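Local coordinates for cation exchanger YfkE (Bacillus subtilis subsp. subtilis, PDB 4KJR), which exports calcium from the cell in exchange for external protons, as a homotrimeric membrane antiporter that does not transport sodium or potassium, at the interface of chains A and B. Coordinates in Å, arbitrary orientation; residue numbers count along the deposited sequence, not the author numbering. Chains: chain A/B, cation exchanger YfkE.

Helix 121-146 of chain A runs through all three contacts, so one helix takes part in every one of them. Contact 1 sets it against helix 307-324 of chain B; contact 3 adds helix 152-176 of chain A and faces helix 333-350 of chain B. Their C-alpha centres lie about 10 Å apart, and they share A:Ile142 and A:Phe146. Contact 2 lies at the other end of the helix, its C-alpha centre about 25 Å from that of contact 1 and 30 Å from that of contact 3. Contacts near both ends of the helix would probably help to limit its tilting between subunits of the trimer.

Contact 1: the interface of chains A and B. Residues chain A 137, 141-142, 145-146; chain B 307-308, 311, 315.
The ring of A:Phe146 is held between one residue of its own helix and one of the neighbouring subunit. A:Ile142 CG2 sits 3.6 Å above one face of the A:Phe146 ring, displaced toward the rim, and B:Pro308 CB lies over the opposite face, again off-centre. The rim carbon A:Phe146 CE2 also meets the backbone carbonyl B:Pro308 O at 3.4 Å. CG of A:Phe146 stands anti to its own carbonyl carbon, beside the backbone N (chi1 -77°), which brings the ring to the first turn of helix 307-324. An alanine here would remove the ring between A:Ile142 and B:Pro308 and would probably loosen the packing at that helix start. Next to it, A:Val145 uses both branches. The A:Val145 and B:Leu307 side chains cross at about a right angle, with A:Val145 CG1, anti to the backbone N (chi1 -163°), 3.7 Å from B:Leu307 CG. The other methyl meets B:Val311 tip to tip, A:Val145 CG2 lying 3.8 Å from B:Val311 CG2. One turn back, A:Val141 points CG1 obliquely at the CG1 branch of B:Val311. The patch is an apolar helix-helix seam without polar pairing between the subunits. It ends where A:Ile137 CG2 touches B:Ser315 CB at 4.0 Å.

Contact 2: the interface of chains A and B. Residues chain A 121-122, 125-126; chain B 118, 322, 325-327.
This is a helix-to-loop patch of the homotrimer's subunit interface, in which the first turns of helix 121-146 of chain A meet the loop after helix 307-324 of chain B and, at B:Gln118, a second loop stretch, joining the subunits at a second level along the shared helix. B:Asp326 is its centre. Its CG is anti to the carbonyl carbon (chi1 -59°), which lays the carboxylate across A:Ala125 and the aliphatic stem of A:Arg126. The OD2 oxygen points at the A:Ala125 methyl, while B:Asp326 CB packs 3.6 Å from A:Arg126 CG; the two side chains cross at about a right angle. The arginine bends at chi3 (-134°), and its A:Arg126 CD comes 3.7 Å from the backbone carbonyl B:Gly327 O. The ionisable ends remain apart: A:Arg126 NE is 4.2 Å from B:Asp326 OD1, and the guanidinium and carboxylate planes are turned 73° to each other. The two groups are likely to be oppositely charged, and any attraction may be long-range rather than a formed salt bridge. Farther along, A:Arg126 NH2 faces the amide nitrogen B:Gln118 NE2 at 4.0 Å, too far for a bond. On the other flank, A:Ala125 CB meets B:Asn325 CB at 4.0 Å. For the antiporter, the site packs the loop of one protomer against its neighbour's helix start and probably helps to hold the trimer together, by shape and perhaps by long-range charge.

Contact 3: the interface of chains A and B. Residues chain A 142, 146, 150, 154, 157-158, 161-162; chain B 343-344, 346-348, 350.
An apolar helix-packing interface of the homotrimer brings helices 121-146 and 152-176 of chain A against helix 333-350 of chain B, and it joins the subunits by fitting side chains together without polar bonds between them. A:Phe146 turns its edge to chain B: B:Gly347 O and B:Phe348 N lie at the rim in the plane of the ring. A:Phe146 CD1 is 3.5 Å from B:Gly347 CA, an approach that the missing side chain of the glycine probably allows. The same edge meets the face of the B:Phe348 ring, the planes 77° apart, with A:Phe146 CE1 3.7 Å above the centre of that ring in an edge-to-face contact. From helix 152-176, A:Leu158 enters beside this pair. Its chi1 (-170°) puts CG anti to the backbone N and, with chi2, sends A:Leu158 CD1 to 3.7 Å from B:Ile346 CG1 and against B:Gly347. CG1 of B:Ile346 lies between the backbone N and the carbonyl carbon (chi1 64°), and the two side chains cross obliquely. At the chain end, B:Leu350 CB touches A:Met150 SE at 3.8 Å, selenium replacing the natural sulphur in this selenium-substituted protein, and the CD2 branch of B:Leu350 turns to A:Leu158 CB and the backbone of A:Ser154. At the far side of the patch, the A:Ile162 and B:Ile343 side chains cross obliquely, with A:Ile162 CD1 3.5 Å from B:Ile343 CG2.

Contact 1: the interface of chains A and B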
loop_
_atom_site.group_PDB
_atom_site.type_symbol
_atom_site.label_atom_id
_atom_site.label_comp_id
_atom_site.label_asym_id
_atom_site.label_seq_id
_atom_site.Cartn_x
_atom_site.Cartn_y
_atom_site.Cartn_z
ATOM N N ILE A 137 10.082 1.852 -0.894
ATOM C CA ILE A 137 9.335 0.661 -1.218
ATOM C C ILE A 137 10.236 -0.272 -1.995
ATOM O O ILE A 137 10.294 -1.456 -1.694
ATOM C CB ILE A 137 8.058 0.985 -1.999
ATOM C CG1 ILE A 137 6.844 0.592 -1.162
ATOM C CG2 ILE A 137 8.089 0.353 -3.389
ATOM C CD1 ILE A 137 5.710 1.577 -1.275
ATOM N N VAL A 141 11.618 -2.782 1.053
ATOM C CA VAL A 141 10.618 -3.856 0.878
ATOM C C VAL A 141 11.127 -5.018 0.022
ATOM O O VAL A 141 11.079 -6.166 0.453
ATOM C CB VAL A 141 9.290 -3.328 0.292
ATOM C CG1 VAL A 141 8.459 -4.453 -0.283
ATOM C CG2 VAL A 141 8.489 -2.593 1.341
ATOM N N ILE A 142 11.624 -4.719 -1.174
ATOM C CA ILE A 142 12.107 -5.769 -2.077
ATOM C C ILE A 142 13.126 -6.676 -1.381
ATOM O O ILE A 142 12.926 -7.884 -1.336
ATOM C CB ILE A 142 12.686 -5.236 -3.411
ATOM C CG1 ILE A 142 11.808 -4.141 -4.035
ATOM C CG2 ILE A 142 12.900 -6.371 -4.392
ATOM C CD1 ILE A 142 10.372 -4.079 -3.544
ATOM N N VAL A 145 11.334 -9.104 1.296
ATOM C CA VAL A 145 10.517 -10.216 0.791
ATOM C C VAL A 145 11.372 -11.244 0.057
ATOM O O VAL A 145 11.350 -12.426 0.394
ATOM C CB VAL A 145 9.349 -9.770 -0.122
ATOM C CG1 VAL A 145 8.341 -10.904 -0.244
ATOM C CG2 VAL A 145 8.665 -8.525 0.425
ATOM N N PHE A 146 12.127 -10.768 -0.930
ATOM C CA PHE A 146 13.009 -11.602 -1.752
ATOM C C PHE A 146 14.071 -12.376 -0.964
ATOM O O PHE A 146 14.476 -13.456 -1.376
ATOM C CB PHE A 146 13.670 -10.741 -2.832
ATOM C CG PHE A 146 12.759 -10.414 -3.988
ATOM C CD1 PHE A 146 13.061 -10.858 -5.270
ATOM C CD2 PHE A 146 11.590 -9.683 -3.797
ATOM C CE1 PHE A 146 12.232 -10.571 -6.339
ATOM C CE2 PHE A 146 10.754 -9.392 -4.865
ATOM C CZ PHE A 146 11.077 -9.837 -6.137
ATOM N N LEU B 307 4.762 -14.529 -2.642
ATOM C CA LEU B 307 4.868 -13.220 -2.012
ATOM C C LEU B 307 5.817 -12.303 -2.795
ATOM O O LEU B 307 5.450 -11.161 -3.098
ATOM C CB LEU B 307 5.299 -13.357 -0.556
ATOM C CG LEU B 307 4.942 -12.228 0.405
ATOM C CD1 LEU B 307 3.493 -11.801 0.260
ATOM C CD2 LEU B 307 5.241 -12.680 1.830
ATOM N N PRO B 308 7.016 -12.806 -3.163
ATOM C CA PRO B 308 7.920 -11.997 -3.981
ATOM C C PRO B 308 7.294 -11.499 -5.286
ATOM O O PRO B 308 7.591 -10.377 -5.719
ATOM C CB PRO B 308 9.077 -12.958 -4.284
ATOM C CG PRO B 308 8.567 -14.327 -3.954
ATOM C CD PRO B 308 7.620 -14.107 -2.824
ATOM N N VAL B 311 4.360 -8.726 -4.047
ATOM C CA VAL B 311 4.920 -7.490 -3.511
ATOM C C VAL B 311 5.511 -6.665 -4.655
ATOM O O VAL B 311 5.432 -5.439 -4.649
ATOM C CB VAL B 311 5.948 -7.745 -2.399
ATOM C CG1 VAL B 311 6.468 -6.429 -1.861
ATOM C CG2 VAL B 311 5.305 -8.522 -1.258
ATOM N N SER B 315 3.953 -2.893 -5.871
ATOM C CA SER B 315 4.954 -1.836 -5.879
ATOM C C SER B 315 4.848 -1.051 -7.176
ATOM O O SER B 315 4.822 0.177 -7.151
ATOM C CB SER B 315 6.349 -2.427 -5.750
ATOM O OG SER B 315 6.303 -3.659 -5.057
#

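Contact 2: the interface of chains A and B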
loop_
_atom_site.group_PDB
_atom_site.type_symbol
_atom_site.label_atom_id
_atom_site.label_comp_id
_atom_site.label_asym_id
_atom_site.label_seq_id
_atom_site.Cartn_x
_atom_site.Cartn_y
_atom_site.Cartn_z
ATOM N N ASN A 121 1.308 22.398 -3.913
ATOM C CA ASN A 121 0.649 21.272 -4.586
ATOM C C ASN A 121 1.338 20.707 -5.831
ATOM O O ASN A 121 1.405 19.487 -5.998
ATOM C CB ASN A 121 -0.827 21.599 -4.878
ATOM C CG ASN A 121 -1.055 23.057 -5.274
ATOM O OD1 ASN A 121 -0.116 23.804 -5.568
ATOM N ND2 ASN A 121 -2.321 23.468 -5.281
ATOM N N ILE A 122 1.847 21.591 -6.689
ATOM C CA ILE A 122 2.437 21.190 -7.976
ATOM C C ILE A 122 3.851 20.611 -7.818
ATOM O O ILE A 122 4.263 19.753 -8.599
ATOM C CB ILE A 122 2.441 22.349 -9.007
ATOM C CG1 ILE A 122 1.384 23.407 -8.656
ATOM C CG2 ILE A 122 2.208 21.805 -10.411
ATOM C CD1 ILE A 122 1.508 24.705 -9.431
ATOM N N ALA A 125 4.074 16.416 -5.260
ATOM C CA ALA A 125 3.645 15.179 -5.903
ATOM C C ALA A 125 4.681 14.644 -6.895
ATOM O O ALA A 125 5.061 13.473 -6.819
ATOM C CB ALA A 125 2.294 15.371 -6.578
ATOM N N ARG A 126 5.158 15.510 -7.793
ATOM C CA ARG A 126 6.061 15.110 -8.884
ATOM C C ARG A 126 7.379 14.505 -8.407
ATOM O O ARG A 126 7.801 13.455 -8.905
ATOM C CB ARG A 126 6.368 16.283 -9.824
ATOM C CG ARG A 126 5.173 17.129 -10.221
ATOM C CD ARG A 126 5.477 17.959 -11.459
ATOM N NE ARG A 126 5.039 19.347 -11.307
ATOM C CZ ARG A 126 5.860 20.375 -11.107
ATOM N NH1 ARG A 126 7.171 20.188 -11.040
ATOM N NH2 ARG A 126 5.368 21.598 -10.975
ATOM N N GLN B 118 3.168 19.621 -18.556
ATOM C CA GLN B 118 2.604 18.765 -17.503
ATOM C C GLN B 118 1.264 18.154 -17.935
ATOM O O GLN B 118 0.222 18.814 -17.877
ATOM C CB GLN B 118 2.428 19.538 -16.187
ATOM C CG GLN B 118 3.715 19.991 -15.509
ATOM C CD GLN B 118 4.083 21.432 -15.825
ATOM O OE1 GLN B 118 4.169 21.831 -16.987
ATOM N NE2 GLN B 118 4.309 22.220 -14.782
ATOM N N ALA B 322 2.504 6.946 -8.289
ATOM C CA ALA B 322 3.352 8.040 -7.841
ATOM C C ALA B 322 3.721 8.953 -9.008
ATOM O O ALA B 322 3.431 10.148 -8.973
ATOM C CB ALA B 322 4.594 7.505 -7.148
ATOM N N ASN B 325 0.853 11.111 -11.049
ATOM C CA ASN B 325 0.176 12.245 -10.409
ATOM C C ASN B 325 0.085 13.515 -11.252
ATOM O O ASN B 325 -1.009 14.033 -11.468
ATOM C CB ASN B 325 0.774 12.551 -9.033
ATOM C CG ASN B 325 -0.058 11.988 -7.894
ATOM O OD1 ASN B 325 -1.288 11.927 -7.973
ATOM N ND2 ASN B 325 0.612 11.584 -6.820
ATOM N N ASP B 326 1.228 14.001 -11.729
ATOM C CA ASP B 326 1.276 15.230 -12.519
ATOM C C ASP B 326 1.900 15.000 -13.892
ATOM O O ASP B 326 1.380 15.472 -14.909
ATOM C CB ASP B 326 2.067 16.317 -11.785
ATOM C CG ASP B 326 1.482 16.670 -10.421
ATOM O OD1 ASP B 326 1.261 17.875 -10.169
ATOM O OD2 ASP B 326 1.258 15.756 -9.599
ATOM N N GLY B 327 3.019 14.277 -13.911
ATOM C CA GLY B 327 3.807 14.099 -15.125
ATOM C C GLY B 327 4.452 15.414 -15.533
ATOM O O GLY B 327 4.845 16.203 -14.670
#

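Contact 3: the interface of chains A and B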
loop_
_atom_site.group_PDB
_atom_site.type_symbol
_atom_site.label_atom_id
_atom_site.label_comp_id
_atom_site.label_asym_id
_atom_site.label_seq_id
_atom_site.Cartn_x
_atom_site.Cartn_y
_atom_site.Cartn_z
ATOM N N ILE A 142 11.624 -4.719 -1.174
ATOM C CA ILE A 142 12.107 -5.769 -2.077
ATOM C C ILE A 142 13.126 -6.676 -1.381
ATOM O O ILE A 142 12.926 -7.884 -1.336
ATOM C CB ILE A 142 12.686 -5.236 -3.411
ATOM C CG1 ILE A 142 11.808 -4.141 -4.035
ATOM C CG2 ILE A 142 12.900 -6.371 -4.392
ATOM C CD1 ILE A 142 10.372 -4.079 -3.544
ATOM N N PHE A 146 12.127 -10.768 -0.930
ATOM C CA PHE A 146 13.009 -11.602 -1.752
ATOM C C PHE A 146 14.071 -12.376 -0.964
ATOM O O PHE A 146 14.476 -13.456 -1.376
ATOM C CB PHE A 146 13.670 -10.741 -2.832
ATOM C CG PHE A 146 12.759 -10.414 -3.988
ATOM C CD1 PHE A 146 13.061 -10.858 -5.270
ATOM C CD2 PHE A 146 11.590 -9.683 -3.797
ATOM C CE1 PHE A 146 12.232 -10.571 -6.339
ATOM C CE2 PHE A 146 10.754 -9.392 -4.865
ATOM C CZ PHE A 146 11.077 -9.837 -6.137
HETATM N N MSE A 150 17.100 -17.468 0.502
HETATM C CA MSE A 150 17.856 -17.263 -0.736
HETATM C C MSE A 150 19.103 -18.127 -0.901
HETATM O O MSE A 150 19.263 -18.745 -1.961
HETATM C CB MSE A 150 18.114 -15.768 -0.959
HETATM C CG MSE A 150 17.457 -15.319 -2.261
HETATM SE SE MSE A 150 17.702 -13.401 -2.687
HETATM C CE MSE A 150 18.600 -12.761 -1.071
ATOM N N SER A 154 23.300 -14.758 -1.606
ATOM C CA SER A 154 22.361 -14.022 -2.458
ATOM C C SER A 154 21.881 -12.715 -1.828
ATOM O O SER A 154 21.754 -11.696 -2.527
ATOM C CB SER A 154 21.165 -14.896 -2.823
ATOM O OG SER A 154 21.567 -15.961 -3.663
ATOM N N ASN A 157 24.240 -9.837 -2.236
ATOM C CA ASN A 157 24.414 -9.513 -3.653
ATOM C C ASN A 157 23.271 -8.638 -4.138
ATOM O O ASN A 157 23.482 -7.653 -4.854
ATOM C CB ASN A 157 24.523 -10.760 -4.520
ATOM C CG ASN A 157 25.377 -11.826 -3.893
ATOM O OD1 ASN A 157 26.525 -12.044 -4.281
ATOM N ND2 ASN A 157 24.827 -12.482 -2.897
ATOM N N LEU A 158 22.059 -8.992 -3.719
ATOM C CA LEU A 158 20.904 -8.171 -4.019
ATOM C C LEU A 158 21.094 -6.790 -3.412
ATOM O O LEU A 158 20.931 -5.784 -4.092
ATOM C CB LEU A 158 19.613 -8.815 -3.511
ATOM C CG LEU A 158 18.326 -8.146 -3.994
ATOM C CD1 LEU A 158 18.313 -7.993 -5.510
ATOM C CD2 LEU A 158 17.108 -8.916 -3.513
ATOM N N GLY A 161 23.629 -4.722 -5.435
ATOM C CA GLY A 161 22.979 -4.215 -6.636
ATOM C C GLY A 161 22.091 -3.037 -6.309
ATOM O O GLY A 161 22.270 -1.947 -6.850
ATOM N N ILE A 162 21.143 -3.246 -5.402
ATOM C CA ILE A 162 20.234 -2.173 -5.021
ATOM C C ILE A 162 21.027 -0.980 -4.528
ATOM O O ILE A 162 20.888 0.118 -5.055
ATOM C CB ILE A 162 19.238 -2.593 -3.936
ATOM C CG1 ILE A 162 18.818 -4.040 -4.155
ATOM C CG2 ILE A 162 18.051 -1.642 -3.936
ATOM C CD1 ILE A 162 17.351 -4.313 -3.943
ATOM N N ILE B 343 16.161 -4.042 -10.717
ATOM C CA ILE B 343 16.320 -4.496 -9.330
ATOM C C ILE B 343 15.449 -5.725 -9.070
ATOM O O ILE B 343 15.908 -6.704 -8.485
ATOM C CB ILE B 343 15.992 -3.361 -8.322
ATOM C CG1 ILE B 343 17.201 -2.442 -8.084
ATOM C CG2 ILE B 343 15.557 -3.920 -6.973
ATOM C CD1 ILE B 343 18.235 -2.409 -9.193
HETATM N N MSE B 344 14.203 -5.683 -9.538
HETATM C CA MSE B 344 13.274 -6.803 -9.361
HETATM C C MSE B 344 13.699 -8.009 -10.153
HETATM O O MSE B 344 13.608 -9.137 -9.662
HETATM C CB MSE B 344 11.868 -6.369 -9.732
HETATM C CG MSE B 344 11.340 -5.511 -8.593
HETATM SE SE MSE B 344 9.431 -5.167 -8.902
HETATM C CE MSE B 344 9.444 -3.238 -8.492
ATOM N N ILE B 346 16.842 -8.849 -10.956
ATOM C CA ILE B 346 17.979 -9.505 -10.307
ATOM C C ILE B 346 17.562 -10.243 -9.031
ATOM O O ILE B 346 18.101 -11.310 -8.723
ATOM C CB ILE B 346 19.202 -8.581 -10.099
ATOM C CG1 ILE B 346 18.886 -7.425 -9.146
ATOM C CG2 ILE B 346 19.718 -8.079 -11.448
ATOM C CD1 ILE B 346 20.115 -6.696 -8.632
ATOM N N GLY B 347 16.580 -9.693 -8.317
ATOM C CA GLY B 347 15.974 -10.391 -7.187
ATOM C C GLY B 347 15.311 -11.690 -7.618
ATOM O O GLY B 347 15.510 -12.734 -7.001
ATOM N N PHE B 348 14.526 -11.623 -8.691
ATOM C CA PHE B 348 13.838 -12.800 -9.216
ATOM C C PHE B 348 14.799 -13.864 -9.724
ATOM O O PHE B 348 14.465 -15.043 -9.729
ATOM C CB PHE B 348 12.838 -12.414 -10.315
ATOM C CG PHE B 348 11.479 -12.049 -9.791
ATOM C CD1 PHE B 348 10.666 -13.012 -9.203
ATOM C CD2 PHE B 348 11.015 -10.750 -9.875
ATOM C CE1 PHE B 348 9.417 -12.683 -8.705
ATOM C CE2 PHE B 348 9.763 -10.413 -9.386
ATOM C CZ PHE B 348 8.964 -11.380 -8.797
ATOM N N LEU B 350 17.941 -14.320 -8.394
ATOM C CA LEU B 350 18.570 -14.845 -7.187
ATOM C C LEU B 350 17.739 -15.928 -6.495
ATOM O O LEU B 350 18.293 -16.867 -5.934
ATOM C CB LEU B 350 18.940 -13.702 -6.239
ATOM C CG LEU B 350 20.383 -13.170 -6.318
ATOM C CD1 LEU B 350 20.989 -13.271 -7.712
ATOM C CD2 LEU B 350 20.502 -11.743 -5.790
#